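Local coordinates for protein DJ-1 homolog D (Arabidopsis thaliana, PDB 4OGG) that belongs to the DJ-1/PfpI family and carries two domains of that family, each built around its own mixed beta sheet, in a single chain, at residues E92-T97 against Q121-A126; K134-A139 against T169-E174; R197-C202 against D274-P279. All blocks are in the same frame, centred on the assembly; numbering follows the deposited sequence.

Contact 1 of 3, residues E92-T97 against Q121-A126; sequences EYLALT and QLILAA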
loop_
_atom_site.group_PDB
_atom_site.type_symbol
_atom_site.label_atom_id
_atom_site.label_comp_id
_atom_site.label_asym_id
_atom_site.label_seq_id
_atom_site.Cartn_x
_atom_site.Cartn_y
_atom_site.Cartn_z
ATOM N N GLU C 92 -4.551 23.380 3.168
ATOM C CA GLU C 92 -5.785 23.706 2.471
ATOM C C GLU C 92 -7.011 23.681 3.375
ATOM O O GLU C 92 -7.915 24.499 3.197
ATOM C CB GLU C 92 -6.003 22.796 1.253
ATOM C CG GLU C 92 -6.317 21.343 1.552
ATOM C CD GLU C 92 -6.786 20.595 0.310
ATOM O OE1 GLU C 92 -7.018 19.373 0.394
ATOM O OE2 GLU C 92 -6.931 21.235 -0.755
ATOM N N TYR C 93 -7.048 22.774 4.350
ATOM C CA TYR C 93 -8.212 22.730 5.235
ATOM C C TYR C 93 -7.997 23.613 6.460
ATOM O O TYR C 93 -8.955 24.154 7.016
ATOM C CB TYR C 93 -8.561 21.279 5.622
ATOM C CG TYR C 93 -7.885 20.701 6.850
ATOM C CD1 TYR C 93 -8.333 21.018 8.134
ATOM C CD2 TYR C 93 -6.843 19.781 6.728
ATOM C CE1 TYR C 93 -7.766 20.427 9.262
ATOM C CE2 TYR C 93 -6.266 19.186 7.848
ATOM C CZ TYR C 93 -6.736 19.511 9.115
ATOM O OH TYR C 93 -6.188 18.908 10.226
ATOM N N LEU C 94 -6.742 23.777 6.872
ATOM C CA LEU C 94 -6.436 24.643 8.010
ATOM C C LEU C 94 -6.748 26.094 7.632
ATOM O O LEU C 94 -7.178 26.887 8.470
ATOM C CB LEU C 94 -4.955 24.524 8.397
ATOM C CG LEU C 94 -4.494 23.210 9.032
ATOM C CD1 LEU C 94 -2.991 23.239 9.263
ATOM C CD2 LEU C 94 -5.227 23.000 10.354
ATOM N N ALA C 95 -6.524 26.430 6.362
ATOM C CA ALA C 95 -6.766 27.778 5.852
ATOM C C ALA C 95 -8.238 28.172 5.920
ATOM O O ALA C 95 -8.570 29.358 5.879
ATOM C CB ALA C 95 -6.267 27.888 4.407
ATOM N N LEU C 96 -9.114 27.174 6.013
ATOM C CA LEU C 96 -10.553 27.412 6.089
ATOM C C LEU C 96 -11.069 27.287 7.518
ATOM O O LEU C 96 -12.277 27.314 7.756
ATOM C CB LEU C 96 -11.305 26.432 5.183
ATOM C CG LEU C 96 -11.599 26.887 3.750
ATOM C CD1 LEU C 96 -12.567 28.064 3.790
ATOM C CD2 LEU C 96 -10.315 27.276 3.038
ATOM N N THR C 97 -10.150 27.150 8.464
ATOM C CA THR C 97 -10.510 27.033 9.871
ATOM C C THR C 97 -10.354 28.410 10.517
ATOM O O THR C 97 -9.245 28.937 10.625
ATOM C CB THR C 97 -9.607 26.005 10.584
ATOM O OG1 THR C 97 -9.705 24.738 9.917
ATOM C CG2 THR C 97 -10.028 25.838 12.035
ATOM N N GLN C 121 1.816 28.255 2.851
ATOM C CA GLN C 121 1.466 29.622 2.489
ATOM C C GLN C 121 -0.008 29.845 2.144
ATOM O O GLN C 121 -0.471 30.983 2.115
ATOM C CB GLN C 121 2.353 30.103 1.328
ATOM C CG GLN C 121 3.792 30.462 1.735
ATOM C CD GLN C 121 4.722 29.257 1.873
ATOM O OE1 GLN C 121 4.428 28.296 2.591
ATOM N NE2 GLN C 121 5.863 29.316 1.186
ATOM N N LEU C 122 -0.747 28.771 1.876
ATOM C CA LEU C 122 -2.165 28.914 1.569
ATOM C C LEU C 122 -2.850 29.556 2.765
ATOM O O LEU C 122 -3.794 30.333 2.616
ATOM C CB LEU C 122 -2.802 27.555 1.284
ATOM C CG LEU C 122 -2.513 26.946 -0.089
ATOM C CD1 LEU C 122 -3.157 25.575 -0.172
ATOM C CD2 LEU C 122 -3.049 27.862 -1.181
ATOM N N ILE C 123 -2.362 29.233 3.959
ATOM C CA ILE C 123 -2.932 29.791 5.177
ATOM C C ILE C 123 -2.640 31.290 5.279
ATOM O O ILE C 123 -3.473 32.060 5.747
ATOM C CB ILE C 123 -2.386 29.066 6.422
ATOM C CG1 ILE C 123 -2.664 27.565 6.302
ATOM C CG2 ILE C 123 -3.057 29.613 7.679
ATOM C CD1 ILE C 123 -2.031 26.717 7.391
ATOM N N LEU C 124 -1.455 31.705 4.837
ATOM C CA LEU C 124 -1.100 33.122 4.872
ATOM C C LEU C 124 -1.993 33.887 3.897
ATOM O O LEU C 124 -2.386 35.027 4.157
ATOM C CB LEU C 124 0.372 33.318 4.491
ATOM C CG LEU C 124 1.397 32.586 5.366
ATOM C CD1 LEU C 124 2.805 32.938 4.906
ATOM C CD2 LEU C 124 1.203 32.977 6.821
ATOM N N ALA C 125 -2.310 33.257 2.769
ATOM C CA ALA C 125 -3.172 33.884 1.779
ATOM C C ALA C 125 -4.562 34.066 2.381
ATOM O O ALA C 125 -5.177 35.120 2.230
ATOM C CB ALA C 125 -3.252 33.027 0.523
ATOM N N ALA C 126 -5.049 33.037 3.070
ATOM C CA ALA C 126 -6.369 33.094 3.691
ATOM C C ALA C 126 -6.414 34.128 4.814
ATOM O O ALA C 126 -7.451 34.748 5.053
ATOM C CB ALA C 126 -6.759 31.719 4.231
#
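Ala95 and Ile123 set the spacing of this contact, their CA atoms 4.4 Å apart where the type I turn Leu94-Thr97, which follows on from a short helix, lies against helix 121-126. The small side chains of Ala95 and Ala126 are consistent with so close an approach. Ala95 points its CB at the opposing helix, where it meets CB of Ala126 at 3.9 Å and also lies near the Leu122 carbonyl and CA of Ile123. In return, CB of Ala126 sits 3.4 Å from the backbone O of Ala95, so the two methyls interlock with main chain on both sides. The larger side chains fill in around this pair. CG1 of Ile123 is anti to the carbonyl carbon (chi1 -56°), and its extended branch carries CD1 to within 3.8 Å of CB of Leu94, with CD1 of that leucine slightly farther off. CD1 of Leu122 reaches the backbone side of Glu92, 4.2 Å from CA. The carboxylate of Glu92 leads away, to hydrogen bonds with Tyr251 and His312 of the second subunit, while Val100 and Val104 of helix 98-110 also pack on Ile123. The arrangement is apolar helix-to-turn packing with alanines at its centre, joining two helical elements of the first DJ-1/PfpI domain beside the interface with the second subunit.

Contact 2 of 3, residues K134-A139 against T169-E174; sequences KCTAYA and TAATYE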
loop_
_atom_site.group_PDB
_atom_site.type_symbol
_atom_site.label_atom_id
_atom_site.label_comp_id
_atom_site.label_asym_id
_atom_site.label_seq_id
_atom_site.Cartn_x
_atom_site.Cartn_y
_atom_site.Cartn_z
ATOM N N LYS C 134 7.106 40.001 -0.367
ATOM C CA LYS C 134 7.838 39.119 -1.267
ATOM C C LYS C 134 7.821 37.734 -0.637
ATOM O O LYS C 134 8.084 37.583 0.556
ATOM C CB LYS C 134 9.287 39.579 -1.448
ATOM C CG LYS C 134 9.433 40.844 -2.273
ATOM C CD LYS C 134 10.889 41.128 -2.601
ATOM C CE LYS C 134 11.496 40.025 -3.458
ATOM N NZ LYS C 134 12.901 40.341 -3.859
ATOM N N CYS C 135 7.500 36.724 -1.431
ATOM C CA CYS C 135 7.459 35.370 -0.911
ATOM C C CYS C 135 7.409 34.340 -2.025
ATOM O O CYS C 135 7.035 34.649 -3.156
ATOM C CB CYS C 135 6.235 35.194 0.001
ATOM S SG CYS C 135 4.625 35.563 -0.777
ATOM N N THR C 136 7.819 33.121 -1.696
ATOM C CA THR C 136 7.767 32.015 -2.639
ATOM C C THR C 136 6.928 30.955 -1.934
ATOM O O THR C 136 6.455 31.175 -0.816
ATOM C CB THR C 136 9.171 31.438 -2.951
ATOM O OG1 THR C 136 9.069 30.491 -4.025
ATOM C CG2 THR C 136 9.745 30.729 -1.739
ATOM N N ALA C 137 6.743 29.815 -2.585
ATOM C CA ALA C 137 5.965 28.718 -2.022
ATOM C C ALA C 137 5.994 27.610 -3.048
ATOM O O ALA C 137 6.654 27.738 -4.079
ATOM C CB ALA C 137 4.529 29.161 -1.786
ATOM N N TYR C 138 5.301 26.510 -2.777
ATOM C CA TYR C 138 5.269 25.454 -3.771
ATOM C C TYR C 138 4.675 26.163 -4.993
ATOM O O TYR C 138 3.759 26.977 -4.860
ATOM C CB TYR C 138 4.370 24.304 -3.325
ATOM C CG TYR C 138 4.549 23.076 -4.179
ATOM C CD1 TYR C 138 5.738 22.346 -4.140
ATOM C CD2 TYR C 138 3.552 22.666 -5.062
ATOM C CE1 TYR C 138 5.933 21.238 -4.960
ATOM C CE2 TYR C 138 3.737 21.559 -5.890
ATOM C CZ TYR C 138 4.928 20.851 -5.833
ATOM O OH TYR C 138 5.118 19.758 -6.645
ATOM N N ALA C 139 5.200 25.872 -6.177
ATOM C CA ALA C 139 4.746 26.540 -7.394
ATOM C C ALA C 139 3.231 26.645 -7.590
ATOM O O ALA C 139 2.735 27.674 -8.054
ATOM C CB ALA C 139 5.388 25.878 -8.620
ATOM N N THR C 169 9.895 32.262 3.671
ATOM C CA THR C 169 9.160 31.260 2.906
ATOM C C THR C 169 10.049 30.354 2.064
ATOM O O THR C 169 11.096 30.775 1.573
ATOM C CB THR C 169 8.124 31.924 1.981
ATOM O OG1 THR C 169 8.763 32.928 1.181
ATOM C CG2 THR C 169 7.010 32.565 2.808
ATOM N N ALA C 170 9.623 29.100 1.915
ATOM C CA ALA C 170 10.350 28.116 1.122
ATOM C C ALA C 170 9.357 27.377 0.228
ATOM O O ALA C 170 8.148 27.409 0.470
ATOM C CB ALA C 170 11.086 27.137 2.031
ATOM N N ALA C 171 9.871 26.711 -0.801
ATOM C CA ALA C 171 9.027 26.001 -1.758
ATOM C C ALA C 171 8.818 24.514 -1.473
ATOM O O ALA C 171 7.724 23.991 -1.693
ATOM C CB ALA C 171 9.597 26.177 -3.155
ATOM N N THR C 172 9.863 23.836 -1.004
ATOM C CA THR C 172 9.797 22.402 -0.707
ATOM C C THR C 172 10.749 22.059 0.431
ATOM O O THR C 172 11.555 22.895 0.842
ATOM C CB THR C 172 10.228 21.545 -1.921
ATOM O OG1 THR C 172 11.644 21.682 -2.119
ATOM C CG2 THR C 172 9.505 21.987 -3.186
ATOM N N TYR C 173 10.671 20.825 0.930
ATOM C CA TYR C 173 11.553 20.414 2.012
ATOM C C TYR C 173 13.024 20.426 1.604
ATOM O O TYR C 173 13.908 20.319 2.449
ATOM C CB TYR C 173 11.143 19.042 2.573
ATOM C CG TYR C 173 10.905 17.939 1.563
ATOM C CD1 TYR C 173 11.952 17.414 0.800
ATOM C CD2 TYR C 173 9.632 17.395 1.397
ATOM C CE1 TYR C 173 11.728 16.367 -0.104
ATOM C CE2 TYR C 173 9.399 16.352 0.499
ATOM C CZ TYR C 173 10.445 15.845 -0.247
ATOM O OH TYR C 173 10.205 14.824 -1.145
ATOM N N GLU C 174 13.293 20.567 0.310
ATOM C CA GLU C 174 14.676 20.623 -0.139
ATOM C C GLU C 174 15.318 21.946 0.270
ATOM O O GLU C 174 16.540 22.098 0.216
ATOM C CB GLU C 174 14.759 20.433 -1.655
ATOM C CG GLU C 174 14.596 18.980 -2.063
ATOM C CD GLU C 174 15.524 18.067 -1.273
ATOM O OE1 GLU C 174 16.756 18.278 -1.320
ATOM O OE2 GLU C 174 15.024 17.142 -0.597
HETATM O O HOH W 1 8.864 35.438 2.320
#
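The Tyr138 ring meets residues 169-174 with its edge: the backbone O of Ala171 and CG2 of Thr172 both lie near the ring plane. CD1 does most of the touching, 3.6 Å from Ala171 O and 3.9 Å from Thr172 CG2. CG of Tyr138 is anti to the backbone N, which swings the ring alongside the chain at Ala171 and Thr172. The ring also meets that of His119, the two planes at a shallow angle. The Ala171 carbonyl is buried here without a hydrogen-bonding partner, beside the ring edge.

At the other end the contact turns polar. Thr169 OG1 lies between its backbone N and carbonyl carbon (chi1 53°), facing the opposing chain, and accepts an almost straight hydrogen bond from Thr136 N (3.0 Å, 170° at the hydrogen). The same hydroxyl meets a water 2.8 Å from OG1 that also lies within hydrogen-bonding distance of Lys134 O. A side chain thus does the bridging that a backbone carbonyl would do in a regular sheet. CG2 of Thr136 packs back against Thr169 O, as the two threonine side chains pass in opposite directions. Between the two ends, CA of Ala137 makes a CH...O contact with Ala170 O, and CB of Ala171 rests 3.5 Å from Ala137 O. Farther along, Thr172 OG1 accepts from Glu174 N in an ST turn; the same hydroxyl is hydrogen-bonded to Pro158 O.

The two chains run in nearly the same direction, 17° apart end to end. Strand 134-135 pairs with 151-152 in a small parallel sheet, whereas 167-170 belongs to the main sheet between 114-116 and 161-164, so the contact joins two sheets, with Gln121 of helix 121-126 packed against Ala137 and Thr169.

Contact 3 of 3, residues R197-C202 against D274-P279; sequences RILFLC and DALVIP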
loop_
_atom_site.group_PDB
_atom_site.type_symbol
_atom_site.label_atom_id
_atom_site.label_comp_id
_atom_site.label_asym_id
_atom_site.label_seq_id
_atom_site.Cartn_x
_atom_site.Cartn_y
_atom_site.Cartn_z
ATOM N N ARG C 197 32.792 19.491 7.909
ATOM C CA ARG C 197 32.404 18.584 6.836
ATOM C C ARG C 197 31.941 17.288 7.494
ATOM O O ARG C 197 32.676 16.686 8.280
ATOM C CB ARG C 197 33.589 18.305 5.909
ATOM C CG ARG C 197 34.004 19.495 5.063
ATOM C CD ARG C 197 35.301 19.215 4.320
ATOM N NE ARG C 197 35.201 18.058 3.433
ATOM C CZ ARG C 197 34.445 18.014 2.342
ATOM N NH1 ARG C 197 33.713 19.064 1.993
ATOM N NH2 ARG C 197 34.427 16.921 1.591
ATOM N N ILE C 198 30.722 16.866 7.174
ATOM C CA ILE C 198 30.155 15.658 7.761
ATOM C C ILE C 198 29.811 14.614 6.703
ATOM O O ILE C 198 29.258 14.943 5.653
ATOM C CB ILE C 198 28.869 15.993 8.553
ATOM C CG1 ILE C 198 29.093 17.245 9.410
ATOM C CG2 ILE C 198 28.467 14.813 9.425
ATOM C CD1 ILE C 198 30.196 17.115 10.431
ATOM N N LEU C 199 30.146 13.356 6.986
ATOM C CA LEU C 199 29.862 12.252 6.071
ATOM C C LEU C 199 28.771 11.346 6.634
ATOM O O LEU C 199 28.827 10.943 7.793
ATOM C CB LEU C 199 31.122 11.414 5.826
ATOM C CG LEU C 199 30.919 10.162 4.965
ATOM C CD1 LEU C 199 30.536 10.570 3.554
ATOM C CD2 LEU C 199 32.188 9.330 4.948
ATOM N N PHE C 200 27.782 11.031 5.804
ATOM C CA PHE C 200 26.677 10.161 6.201
ATOM C C PHE C 200 26.783 8.823 5.486
ATOM O O PHE C 200 26.856 8.782 4.260
ATOM C CB PHE C 200 25.332 10.795 5.834
ATOM C CG PHE C 200 24.741 11.649 6.913
ATOM C CD1 PHE C 200 25.420 12.764 7.393
ATOM C CD2 PHE C 200 23.491 11.343 7.442
ATOM C CE1 PHE C 200 24.858 13.567 8.386
ATOM C CE2 PHE C 200 22.920 12.137 8.432
ATOM C CZ PHE C 200 23.605 13.252 8.905
ATOM N N LEU C 201 26.798 7.734 6.249
ATOM C CA LEU C 201 26.860 6.398 5.663
ATOM C C LEU C 201 25.422 5.946 5.442
ATOM O O LEU C 201 24.732 5.557 6.385
ATOM C CB LEU C 201 27.580 5.436 6.607
ATOM C CG LEU C 201 29.072 5.714 6.796
ATOM C CD1 LEU C 201 29.635 4.841 7.903
ATOM C CD2 LEU C 201 29.794 5.454 5.478
ATOM N N CYS C 202 24.978 6.008 4.191
ATOM C CA CYS C 202 23.615 5.645 3.833
ATOM C C CYS C 202 23.496 4.298 3.134
ATOM O O CYS C 202 24.497 3.671 2.780
ATOM C CB CYS C 202 23.015 6.730 2.934
ATOM S SG CYS C 202 23.043 8.393 3.656
ATOM N N ASP C 274 35.129 15.893 9.201
ATOM C CA ASP C 274 35.323 16.176 10.613
ATOM C C ASP C 274 34.459 15.281 11.491
ATOM O O ASP C 274 34.705 15.160 12.691
ATOM C CB ASP C 274 34.997 17.642 10.894
ATOM C CG ASP C 274 35.817 18.587 10.042
ATOM O OD1 ASP C 274 37.056 18.601 10.200
ATOM O OD2 ASP C 274 35.225 19.310 9.213
ATOM N N ALA C 275 33.443 14.663 10.896
ATOM C CA ALA C 275 32.550 13.786 11.648
ATOM C C ALA C 275 31.813 12.779 10.770
ATOM O O ALA C 275 31.670 12.964 9.561
ATOM C CB ALA C 275 31.542 14.617 12.437
ATOM N N LEU C 276 31.343 11.710 11.402
ATOM C CA LEU C 276 30.619 10.653 10.710
ATOM C C LEU C 276 29.259 10.450 11.361
ATOM O O LEU C 276 29.144 10.450 12.586
ATOM C CB LEU C 276 31.411 9.346 10.783
ATOM C CG LEU C 276 30.874 8.128 10.030
ATOM C CD1 LEU C 276 30.968 8.365 8.527
ATOM C CD2 LEU C 276 31.682 6.896 10.423
ATOM N N VAL C 277 28.228 10.285 10.544
ATOM C CA VAL C 277 26.887 10.056 11.065
ATOM C C VAL C 277 26.323 8.794 10.419
ATOM O O VAL C 277 26.453 8.590 9.207
ATOM C CB VAL C 277 25.946 11.240 10.767
ATOM C CG1 VAL C 277 24.565 10.950 11.336
ATOM C CG2 VAL C 277 26.510 12.524 11.377
ATOM N N ILE C 278 25.702 7.945 11.231
ATOM C CA ILE C 278 25.139 6.701 10.724
ATOM C C ILE C 278 23.650 6.565 11.009
ATOM O O ILE C 278 23.246 6.296 12.145
ATOM C CB ILE C 278 25.846 5.472 11.334
ATOM C CG1 ILE C 278 27.354 5.565 11.102
ATOM C CG2 ILE C 278 25.294 4.194 10.703
ATOM C CD1 ILE C 278 28.139 4.406 11.692
ATOM N N PRO C 279 22.812 6.763 9.981
ATOM C CA PRO C 279 21.362 6.647 10.150
ATOM C C PRO C 279 20.990 5.206 10.500
ATOM O O PRO C 279 21.742 4.273 10.204
ATOM C CB PRO C 279 20.821 7.047 8.780
ATOM C CG PRO C 279 21.852 8.024 8.283
ATOM C CD PRO C 279 23.141 7.332 8.663
HETATM O O HOH W 2 22.526 3.708 7.354
#
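Arg197 and Asp274 open a parallel strand pair whose backbone hydrogen bonds come first. Leu199 N donates to Ala275 O, and its O accepts from Val277 N at 2.9 Å. Leu201 N then donates to Val277 O, nearly in line with the carbonyl (C=O...N 173°). At the start of the pair Arg197 O takes a short bond from Asp274 N (2.7 Å) and a weak one from Ala275 N.

Among side chains, Asp274 OD2 accepts from Arg197 N at 2.8 Å through its anti lone pair, while the guanidinium leads away, its NE donating to Ser272 O.

Apolar contacts divide between the two faces of the sheet. On one, Val277 lies over the Phe200 ring in a CH-pi contact, its CB 3.6 Å from the centroid and 15° off the normal. Its CG2 also touches Ile198 CG2 at 3.6 Å, and Ile198 CD1 presses tightly on Ala275 CB; helix 369-380 covers Ile198, Ala275 and Val277, and Phe215 meets the Phe200 ring edge-to-face. On the other, CD1 of Leu276 fits between Leu199 and Leu201, 3.7 Å from Leu201 CG, where Leu201 and Leu276 pack on helix 291-302.

At the C-terminal end of the pair, a water donates to Leu201 O and Pro279 O. Adjacent parallel strands with helices packed on both faces are the core of the alpha/beta sandwich of the DJ-1/PfpI fold, here in the second domain.

In the fold
Following the chain from its N terminus, contact 1 closes first, bringing residues 92-97 and 121-126 together around helix 98-110 and strand 114-116. Contact 2 opens soon after, at 134-139, and closes at 169-174 after the intervening helix 142-147 and strands 151-152 and 161-164. These two are in series but touch: Gln121 of the segment 121-126 has its NE2 2.8 Å from Thr136 O, a probable hydrogen bond. Contact 3 spans a longer loop in the second DJ-1/PfpI domain, one that includes helix 208-221, its centre about 38 Å from that of contact 1. None nests or crosses; two lie in the first domain and one in the second.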